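Local structure of protein HTP-2 (Caenorhabditis elegans, 4TZM) at residues Asp102-Glu107 with Asn203-Asn208. The protein is a HORMA-domain protein of the meiotic chromosome axis that binds a closure-motif peptide of HTP-3 and probably helps assemble the axis. Numbering follows the deposited sequence.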
# COMPACT_ATOMS: atom_id res chain seq x y z
N ASP A 102 -14.62 -5.88 -0.28
CA ASP A 102 -15.37 -6.73 0.64
C ASP A 102 -15.16 -6.26 2.08
O ASP A 102 -16.01 -6.49 2.95
CB ASP A 102 -14.94 -8.19 0.50
CG ASP A 102 -15.04 -8.70 -0.93
OD1 ASP A 102 -14.83 -7.90 -1.87
OD2 ASP A 102 -15.32 -9.90 -1.11
N GLY A 103 -14.04 -5.60 2.33
CA GLY A 103 -13.69 -5.13 3.66
C GLY A 103 -13.04 -6.20 4.52
O GLY A 103 -13.21 -6.22 5.73
N PHE A 104 -12.26 -7.07 3.88
CA PHE A 104 -11.73 -8.25 4.56
C PHE A 104 -10.23 -8.18 4.83
O PHE A 104 -9.69 -9.02 5.55
CB PHE A 104 -12.04 -9.51 3.73
CG PHE A 104 -13.50 -9.84 3.64
CD1 PHE A 104 -14.41 -9.31 4.55
CD2 PHE A 104 -13.97 -10.69 2.65
CE1 PHE A 104 -15.76 -9.62 4.46
CE2 PHE A 104 -15.31 -11.00 2.56
CZ PHE A 104 -16.21 -10.47 3.47
N LEU A 105 -9.56 -7.19 4.25
CA LEU A 105 -8.11 -7.07 4.38
C LEU A 105 -7.72 -6.14 5.53
O LEU A 105 -8.07 -4.96 5.53
CB LEU A 105 -7.50 -6.56 3.08
CG LEU A 105 -5.97 -6.49 3.10
CD1 LEU A 105 -5.38 -7.89 3.17
CD2 LEU A 105 -5.45 -5.72 1.90
N LYS A 106 -6.98 -6.68 6.50
CA LYS A 106 -6.51 -5.90 7.65
C LYS A 106 -5.16 -5.24 7.37
O LYS A 106 -4.98 -4.03 7.59
CB LYS A 106 -6.41 -6.80 8.89
CG LYS A 106 -5.75 -6.16 10.10
CD LYS A 106 -6.60 -5.05 10.70
CE LYS A 106 -5.96 -4.49 11.98
NZ LYS A 106 -4.58 -3.97 11.75
N GLU A 107 -4.21 -6.02 6.87
CA GLU A 107 -2.86 -5.54 6.59
C GLU A 107 -2.21 -6.35 5.48
O GLU A 107 -2.29 -7.57 5.48
CB GLU A 107 -2.00 -5.63 7.85
CG GLU A 107 -0.52 -5.36 7.59
CD GLU A 107 0.35 -5.53 8.82
OE1 GLU A 107 -0.19 -5.70 9.93
OE2 GLU A 107 1.59 -5.50 8.68
N ASN A 203 -11.55 -9.88 11.07
CA ASN A 203 -12.40 -10.82 11.80
C ASN A 203 -13.70 -11.10 11.04
O ASN A 203 -14.28 -12.18 11.18
CB ASN A 203 -12.73 -10.28 13.19
CG ASN A 203 -11.49 -9.89 13.98
OD1 ASN A 203 -10.38 -10.36 13.69
ND2 ASN A 203 -11.66 -9.04 14.98
N ASP A 204 -14.13 -10.13 10.25
CA ASP A 204 -15.37 -10.24 9.48
C ASP A 204 -15.24 -11.25 8.34
O ASP A 204 -16.23 -11.81 7.87
CB ASP A 204 -15.78 -8.88 8.91
CG ASP A 204 -15.25 -7.72 9.73
OD1 ASP A 204 -14.80 -7.94 10.88
OD2 ASP A 204 -15.27 -6.58 9.22
N ALA A 205 -14.00 -11.47 7.89
CA ALA A 205 -13.72 -12.35 6.76
C ALA A 205 -14.19 -13.78 7.02
O ALA A 205 -13.82 -14.38 8.03
CB ALA A 205 -12.24 -12.33 6.44
N PRO A 206 -15.00 -14.32 6.10
CA PRO A 206 -15.46 -15.72 6.18
C PRO A 206 -14.30 -16.69 6.00
O PRO A 206 -13.26 -16.31 5.46
CB PRO A 206 -16.45 -15.84 5.02
CG PRO A 206 -16.81 -14.43 4.66
CD PRO A 206 -15.59 -13.62 4.95
N SER A 207 -14.48 -17.93 6.45
CA SER A 207 -13.42 -18.93 6.35
C SER A 207 -13.23 -19.42 4.92
O SER A 207 -12.13 -19.82 4.54
CB SER A 207 -13.71 -20.11 7.29
OG SER A 207 -13.57 -19.73 8.64
N ASN A 208 -14.30 -19.39 4.13
CA ASN A 208 -14.24 -19.86 2.75
C ASN A 208 -13.69 -18.80 1.79
O ASN A 208 -13.29 -19.11 0.67
CB ASN A 208 -15.62 -20.33 2.27
CG ASN A 208 -16.61 -19.19 2.16
OD1 ASN A 208 -16.66 -18.31 3.01
ND2 ASN A 208 -17.42 -19.21 1.10
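A small CH-pi contact at the protein surface joins the turn between helix 84-102 and strand 105-113 of the HORMA domain to the loop that follows strand 193-201. The ring of Phe104 carries it, one face turned to Ala205 CA and Pro206 CD. With chi1 at -66° its CG stands anti to the carbonyl carbon, which brings the ring across to the loop. Ala205 CA sits over the inner half of one face, 4.0 Å from the ring centroid. Pro206 CD covers the outer half of the same face, 3.8 Å from the centroid and 3.5 Å from Phe104 CZ. The proline ring meets the aromatic plane at about a right angle, so its CD, bonded to the polarising imide nitrogen, leads. At the root of the side chain, Phe104 CB and Ala205 CB touch at 3.9 Å. Asp102 CB lies 3.4 Å above the opposite face, near the rim, so the phenyl ring is sandwiched between the helix end and the loop. An alanine in place of Phe104 would lose both CH-pi contacts and would probably let the loop around Pro206 move more freely. Gly103, with phi of 84°, is the C-prime residue of the Schellman motif that ends helix 84-102; a side chain there would jam against the preceding carbonyl oxygen. Asp204 makes a long, weak ion pair with Arg140. Phe209, further along the loop, meets the Phe104 ring edge-to-face. Backbone hydrogen bonds tie Phe104 to Thr202; Lys106 and Glu107 both face Lys200, to which each is hydrogen-bonded, in a classic beta bulge. The contact thus lies just past the end of the antiparallel pairing of strands 105-113 and 193-201, beside the C-terminal end of helix 84-102.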